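Local coordinates for protein putative alpha-galactosidase/melibiase (Bacteroides fragilis, PDB 4OGZ) that probably hydrolyses terminal, non-reducing alpha-D-galactose residues from alpha-D-galactosides, as a member of glycoside hydrolase family 27, at residues A[40-44]-A[56-60]; A[64-68]-A[91-95]. The contacts are given in a common frame with arbitrary orientation. Numbering follows the deposited sequence.

Contact 1 of 2, residues A[40-44]-A[56-60]; sequences PIKWH and KETGI
Residues 42-44 run extended as an edge strand, while Lys56, Glu57 and Thr58 turn with negative phi and psi (-68/-22, -89/-24 and -111/-14) before Gly59 takes phi/psi 81/13. The closest CA pair is Trp43 and Lys56, at 4.7 Å. There Trp43 N donates to Lys56 O (3.0 Å, 166° at the hydrogen), and Lys42 CA adds a CA-H...O contact to Lys56 O at 3.5 Å. The Trp43 side chain (chi1 m, chi2 -93°) lays its six-membered ring on Gly59: CA lies 3.5 Å from the centroid, 19° off the normal, a CH-pi contact. A CB on Gly59 would clash with the ring, and positive phi also favours glycine. Lys56, extended from chi1 m, shares a water with His44 (NZ 2.8 Å, ND1 2.6 Å), and Lys42 NZ makes a long salt bridge to Glu57 OE2, 3.9 Å. The indole, hydrogen-bonded through NE1 to Thr35, touches Tyr32 and Ile33 of strand 28-36 and Ala77 of strand 69-79, joining the facing sheets of an Ig-like sandwich.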
ATOM      1  N   PRO A  40      -8.013 -26.686  -5.089  1.00 29.68           N
ATOM      2  CA  PRO A  40      -6.829 -26.399  -4.300  1.00 30.07           C
ATOM      3  C   PRO A  40      -5.603 -26.184  -5.174  1.00 30.36           C
ATOM      4  O   PRO A  40      -5.564 -26.623  -6.329  1.00 29.87           O
ATOM      5  CB  PRO A  40      -6.662 -27.652  -3.435  1.00 30.36           C
ATOM      6  CG  PRO A  40      -7.378 -28.718  -4.157  1.00 29.72           C
ATOM      7  CD  PRO A  40      -8.441 -28.082  -4.981  1.00 29.06           C
ATOM      8  N   ILE A  41      -4.641 -25.468  -4.599  1.00 31.70           N
ATOM      9  CA  ILE A  41      -3.356 -25.198  -5.208  1.00 26.41           C
ATOM     10  C   ILE A  41      -2.259 -25.786  -4.336  1.00 25.02           C
ATOM     11  O   ILE A  41      -2.363 -25.800  -3.128  1.00 24.05           O
ATOM     12  CB  ILE A  41      -3.186 -23.679  -5.381  1.00 29.42           C
ATOM     13  CG1 ILE A  41      -4.021 -23.235  -6.577  1.00 36.58           C
ATOM     14  CG2 ILE A  41      -1.729 -23.280  -5.575  1.00 29.12           C
ATOM     15  CD1 ILE A  41      -4.005 -21.759  -6.845  1.00 37.23           C
ATOM     16  N   LYS A  42      -1.194 -26.256  -4.969  1.00 27.59           N
ATOM     17  CA  LYS A  42       0.013 -26.662  -4.275  1.00 28.91           C
ATOM     18  C   LYS A  42       1.211 -25.883  -4.826  1.00 25.13           C
ATOM     19  O   LYS A  42       1.343 -25.712  -6.036  1.00 21.89           O
ATOM     20  CB  LYS A  42       0.281 -28.153  -4.477  1.00 34.03           C
ATOM     21  CG  LYS A  42       0.863 -28.865  -3.272  1.00 41.73           C
ATOM     22  CD  LYS A  42       1.360 -30.247  -3.657  1.00 53.49           C
ATOM     23  CE  LYS A  42       2.200 -30.862  -2.543  1.00 55.76           C
ATOM     24  NZ  LYS A  42       2.194 -32.349  -2.565  1.00 59.12           N
ATOM     25  N   TRP A  43       2.098 -25.468  -3.936  1.00 22.07           N
ATOM     26  CA  TRP A  43       3.205 -24.625  -4.306  1.00 22.82           C
ATOM     27  C   TRP A  43       4.519 -25.376  -4.176  1.00 22.79           C
ATOM     28  O   TRP A  43       4.651 -26.304  -3.383  1.00 23.15           O
ATOM     29  CB  TRP A  43       3.270 -23.414  -3.401  1.00 22.24           C
ATOM     30  CG  TRP A  43       2.287 -22.379  -3.656  1.00 22.49           C
ATOM     31  CD1 TRP A  43       2.437 -21.285  -4.442  1.00 21.35           C
ATOM     32  CD2 TRP A  43       0.978 -22.286  -3.071  1.00 19.30           C
ATOM     33  NE1 TRP A  43       1.291 -20.509  -4.389  1.00 19.92           N
ATOM     34  CE2 TRP A  43       0.388 -21.106  -3.548  1.00 21.05           C
ATOM     35  CE3 TRP A  43       0.261 -23.072  -2.185  1.00 20.62           C
ATOM     36  CZ2 TRP A  43      -0.912 -20.689  -3.151  1.00 19.34           C
ATOM     37  CZ3 TRP A  43      -1.027 -22.667  -1.803  1.00 19.00           C
ATOM     38  CH2 TRP A  43      -1.581 -21.488  -2.278  1.00 20.47           C
ATOM     39  N   HIS A  44       5.491 -24.955  -4.968  1.00 22.85           N
ATOM     40  CA  HIS A  44       6.839 -25.487  -4.871  1.00 26.41           C
ATOM     41  C   HIS A  44       7.802 -24.351  -5.009  1.00 22.85           C
ATOM     42  O   HIS A  44       7.509 -23.340  -5.662  1.00 20.13           O
ATOM     43  CB  HIS A  44       7.103 -26.582  -5.935  1.00 31.11           C
ATOM     44  CG  HIS A  44       6.146 -27.720  -5.841  1.00 39.08           C
ATOM     45  ND1 HIS A  44       6.414 -28.861  -5.111  1.00 47.02           N
ATOM     46  CD2 HIS A  44       4.880 -27.856  -6.310  1.00 42.15           C
ATOM     47  CE1 HIS A  44       5.372 -29.672  -5.177  1.00 49.49           C
ATOM     48  NE2 HIS A  44       4.428 -29.087  -5.898  1.00 43.14           N
ATOM     49  N   LYS A  56       3.866 -26.056   1.358  1.00 32.09           N
ATOM     50  CA  LYS A  56       3.396 -26.344   0.014  1.00 31.91           C
ATOM     51  C   LYS A  56       1.890 -26.345  -0.049  1.00 29.49           C
ATOM     52  O   LYS A  56       1.314 -26.164  -1.105  1.00 29.74           O
ATOM     53  CB  LYS A  56       3.928 -27.703  -0.449  1.00 38.10           C
ATOM     54  CG  LYS A  56       5.439 -27.784  -0.493  1.00 41.90           C
ATOM     55  CD  LYS A  56       5.899 -29.120  -1.059  1.00 54.59           C
ATOM     56  CE  LYS A  56       7.355 -29.374  -0.698  1.00 71.68           C
ATOM     57  NZ  LYS A  56       7.894 -30.583  -1.374  1.00 90.53           N
ATOM     58  N   GLU A  57       1.244 -26.541   1.092  1.00 31.25           N
ATOM     59  CA  GLU A  57      -0.205 -26.534   1.133  1.00 28.08           C
ATOM     60  C   GLU A  57      -0.777 -25.141   1.377  1.00 27.76           C
ATOM     61  O   GLU A  57      -1.893 -24.900   0.979  1.00 25.13           O
ATOM     62  CB  GLU A  57      -0.742 -27.530   2.176  1.00 33.67           C
ATOM     63  CG  GLU A  57      -1.003 -28.940   1.632  1.00 44.85           C
ATOM     64  CD  GLU A  57       0.250 -29.726   1.241  1.00 55.38           C
ATOM     65  OE1 GLU A  57       1.159 -29.910   2.080  1.00 72.31           O
ATOM     66  OE2 GLU A  57       0.312 -30.196   0.087  1.00 57.25           O
ATOM     67  N   THR A  58      -0.032 -24.219   1.988  1.00 26.81           N
ATOM     68  CA  THR A  58      -0.569 -22.872   2.270  1.00 24.01           C
ATOM     69  C   THR A  58       0.051 -21.744   1.472  1.00 22.98           C
ATOM     70  O   THR A  58      -0.497 -20.654   1.446  1.00 19.90           O
ATOM     71  CB  THR A  58      -0.426 -22.507   3.753  1.00 23.76           C
ATOM     72  OG1 THR A  58       0.952 -22.374   4.093  1.00 21.13           O
ATOM     73  CG2 THR A  58      -1.059 -23.586   4.586  1.00 27.26           C
ATOM     74  N   GLY A  59       1.197 -21.992   0.821  1.00 20.71           N
ATOM     75  CA  GLY A  59       1.800 -20.979  -0.023  1.00 18.86           C
ATOM     76  C   GLY A  59       2.605 -19.964   0.762  1.00 19.09           C
ATOM     77  O   GLY A  59       2.986 -18.903   0.228  1.00 18.06           O
ATOM     78  N   ILE A  60       2.875 -20.272   2.031  1.00 18.41           N
ATOM     79  CA  ILE A  60       3.577 -19.347   2.912  1.00 18.56           C
ATOM     80  C   ILE A  60       5.047 -19.743   3.036  1.00 18.94           C
ATOM     81  O   ILE A  60       5.348 -20.886   3.388  1.00 18.81           O
ATOM     82  CB  ILE A  60       2.902 -19.286   4.304  1.00 19.00           C
ATOM     83  CG1 ILE A  60       1.541 -18.595   4.197  1.00 22.17           C
ATOM     84  CG2 ILE A  60       3.730 -18.501   5.281  1.00 17.04           C
ATOM     85  CD1 ILE A  60       0.674 -18.729   5.441  1.00 20.96           C
TER
HETATM   86  O   HOH W   1       8.542 -29.889  -3.977  1.00 42.38           O

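Contact 2 of 2, residues A[64-68]-A[91-95]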
ATOM      1  N   LYS A  64      13.959 -17.127   8.532  1.00 16.87           N
ATOM      2  CA  LYS A  64      14.862 -16.052   8.814  1.00 17.70           C
ATOM      3  C   LYS A  64      16.127 -16.291   7.999  1.00 20.57           C
ATOM      4  O   LYS A  64      16.661 -17.386   8.052  1.00 17.48           O
ATOM      5  CB  LYS A  64      15.212 -16.057  10.283  1.00 19.85           C
ATOM      6  CG  LYS A  64      16.469 -15.279  10.597  1.00 24.75           C
ATOM      7  CD  LYS A  64      16.462 -14.758  12.021  1.00 32.21           C
ATOM      8  CE  LYS A  64      16.433 -15.866  13.049  1.00 38.81           C
ATOM      9  NZ  LYS A  64      16.352 -15.302  14.423  1.00 46.10           N
ATOM     10  N   VAL A  65      16.546 -15.305   7.199  1.00 21.19           N
ATOM     11  CA  VAL A  65      17.809 -15.413   6.472  1.00 23.02           C
ATOM     12  C   VAL A  65      18.761 -14.501   7.208  1.00 21.74           C
ATOM     13  O   VAL A  65      18.531 -13.290   7.358  1.00 20.87           O
ATOM     14  CB  VAL A  65      17.719 -15.014   4.969  1.00 22.07           C
ATOM     15  CG1 VAL A  65      19.093 -15.081   4.327  1.00 26.80           C
ATOM     16  CG2 VAL A  65      16.719 -15.870   4.202  1.00 24.10           C
ATOM     17  N   VAL A  66      19.865 -15.083   7.628  1.00 25.71           N
ATOM     18  CA  VAL A  66      20.883 -14.356   8.370  1.00 28.19           C
ATOM     19  C   VAL A  66      21.843 -13.582   7.481  1.00 28.74           C
ATOM     20  O   VAL A  66      22.273 -12.493   7.827  1.00 29.65           O
ATOM     21  CB  VAL A  66      21.672 -15.332   9.249  1.00 31.77           C
ATOM     22  CG1 VAL A  66      22.805 -14.616   9.966  1.00 35.90           C
ATOM     23  CG2 VAL A  66      20.715 -15.984  10.228  1.00 31.11           C
ATOM     24  N   GLU A  67      22.169 -14.122   6.319  1.00 32.95           N
ATOM     25  CA  GLU A  67      23.207 -13.511   5.486  1.00 32.52           C
ATOM     26  C   GLU A  67      22.583 -12.530   4.490  1.00 27.88           C
ATOM     27  O   GLU A  67      21.662 -12.882   3.756  1.00 26.47           O
ATOM     28  CB  GLU A  67      24.044 -14.591   4.770  1.00 32.87           C
ATOM     29  CG  GLU A  67      24.518 -15.715   5.686  1.00 38.82           C
ATOM     30  CD  GLU A  67      23.554 -16.916   5.767  1.00 54.06           C
ATOM     31  OE1 GLU A  67      22.346 -16.802   5.370  1.00 32.59           O
ATOM     32  OE2 GLU A  67      24.014 -17.989   6.252  1.00 58.74           O
ATOM     33  N   LYS A  68      23.150 -11.326   4.445  1.00 24.12           N
ATOM     34  CA  LYS A  68      22.773 -10.305   3.486  1.00 24.66           C
ATOM     35  C   LYS A  68      22.944 -10.836   2.058  1.00 28.05           C
ATOM     36  O   LYS A  68      23.838 -11.605   1.789  1.00 22.17           O
ATOM     37  CB  LYS A  68      23.615  -9.064   3.713  1.00 26.20           C
ATOM     38  CG  LYS A  68      23.067  -7.790   3.113  1.00 32.58           C
ATOM     39  CD  LYS A  68      23.946  -6.568   3.397  1.00 36.69           C
ATOM     40  CE  LYS A  68      24.244  -6.353   4.889  1.00 45.23           C
ATOM     41  NZ  LYS A  68      23.305  -5.376   5.541  1.00 52.04           N
ATOM     42  N   ASN A  91      15.555  -9.952  -1.521  1.00 14.33           N
ATOM     43  CA  ASN A  91      16.649  -9.123  -1.172  1.00 17.00           C
ATOM     44  C   ASN A  91      16.747  -8.960   0.347  1.00 20.06           C
ATOM     45  O   ASN A  91      15.901  -8.298   0.989  1.00 17.20           O
ATOM     46  CB  ASN A  91      16.554  -7.769  -1.852  1.00 19.10           C
ATOM     47  CG  ASN A  91      17.673  -6.864  -1.435  1.00 26.01           C
ATOM     48  OD1 ASN A  91      17.621  -6.244  -0.380  1.00 36.92           O
ATOM     49  ND2 ASN A  91      18.735  -6.844  -2.222  1.00 30.63           N
ATOM     50  N   ILE A  92      17.769  -9.588   0.917  1.00 20.16           N
ATOM     51  CA  ILE A  92      17.996  -9.557   2.336  1.00 20.53           C
ATOM     52  C   ILE A  92      19.036  -8.504   2.470  1.00 22.00           C
ATOM     53  O   ILE A  92      20.188  -8.704   2.044  1.00 19.49           O
ATOM     54  CB  ILE A  92      18.481 -10.911   2.903  1.00 21.10           C
ATOM     55  CG1 ILE A  92      17.418 -11.986   2.705  1.00 19.92           C
ATOM     56  CG2 ILE A  92      18.827 -10.789   4.399  1.00 21.04           C
ATOM     57  CD1 ILE A  92      16.059 -11.648   3.335  1.00 18.84           C
ATOM     58  N   GLY A  93      18.639  -7.369   3.025  1.00 19.88           N
ATOM     59  CA  GLY A  93      19.441  -6.165   2.920  1.00 27.38           C
ATOM     60  C   GLY A  93      19.002  -5.030   3.812  1.00 23.39           C
ATOM     61  O   GLY A  93      18.300  -5.217   4.802  1.00 27.11           O
ATOM     62  N   ASP A  94      19.405  -3.835   3.419  1.00 21.36           N
ATOM     63  CA  ASP A  94      19.088  -2.628   4.168  1.00 27.78           C
ATOM     64  C   ASP A  94      17.729  -2.020   3.820  1.00 23.31           C
ATOM     65  O   ASP A  94      17.413  -0.983   4.348  1.00 27.29           O
ATOM     66  CB  ASP A  94      20.192  -1.600   3.912  1.00 32.63           C
ATOM     67  CG  ASP A  94      21.549  -2.152   4.294  1.00 46.21           C
ATOM     68  OD1 ASP A  94      21.606  -2.878   5.333  1.00 47.98           O
ATOM     69  OD2 ASP A  94      22.517  -1.929   3.526  1.00 52.05           O
ATOM     70  N   GLU A  95      16.942  -2.670   2.958  1.00 24.38           N
ATOM     71  CA  GLU A  95      15.707  -2.072   2.437  1.00 24.99           C
ATOM     72  C   GLU A  95      14.425  -2.855   2.757  1.00 17.95           C
ATOM     73  O   GLU A  95      14.348  -4.068   2.627  1.00 17.23           O
ATOM     74  CB  GLU A  95      15.836  -1.922   0.912  1.00 33.59           C
ATOM     75  CG  GLU A  95      17.015  -1.071   0.409  1.00 38.82           C
ATOM     76  CD  GLU A  95      16.906   0.407   0.779  1.00 47.68           C
ATOM     77  OE1 GLU A  95      15.813   0.865   1.210  1.00 40.01           O
ATOM     78  OE2 GLU A  95      17.925   1.121   0.637  1.00 37.94           O
TER
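Apolar contact forms the inner part of this meeting at one end of the Ig-like β-sandwich, where the loop leading from strand 60-64 of one sheet to strand 69-79 of the other packs on the end of strand 82-92. Val65 and Ile92 both direct their CA-to-CB bonds toward the opposite segment, and Val65 CB comes within 3.8 Å of Ile92 CG1. Ile92 (chi1 and chi2 both m) has the most surface covered, 95 Å², and its CG2 also lies 3.6 Å from Glu67 O. Outside the segments, Tyr71 of strand 69-79 touches both Val65 and Ile92, and its OH is hydrogen-bonded to Glu67 O.

The backbone comes closest at Lys68 and Ile92, whose CA atoms are 5.0 Å apart. Lys68 CA makes a CA-H...O contact with Ile92 O (3.4 Å, 127° at the hydrogen). Along the Lys68 side chain, CG lies 3.2 Å from Ile92 O and 4.0 Å from Gly93 CA, so the aliphatic part passes over the backbone where the strand ends.

The charged contact is at the tip: Lys68 NZ meets Asp94 OD1 at 3.0 Å, a salt bridge whose hydrogen-bond component is weak. With Val65 and Ile92 buried but Lys68 and Asp94 exposed, the chemistry grades from a hydrophobic interior to an ionic surface: within these segments side-chain burial and one exposed charge pair make the contact, while the backbone hydrogen bond comes one residue later, between Ile92 and Gly69.

Overall arrangement
After strands 14-15, 20-23 and 28-36, the chain runs through strand 42-46, then 52-55, and returns at 56-60, where contact 1 closes a short excursion with 11 residues between its segments. Strand 60-64 then carries the chain directly to contact 2, which opens at 64-68 and closes at 91-95 after the long pair 69-79 and 82-92. The contacts therefore follow in series, neither nested nor crossed, with centres about 24 Å apart. Both reach the mixed sheet containing strands 42-46, 69-79 and 82-92: contact 1 at its outer strand 42-46, contact 2 at the end of 82-92. Each joins that sheet to a connection flanking strand 60-64 of the other sheet within the Ig-like domain.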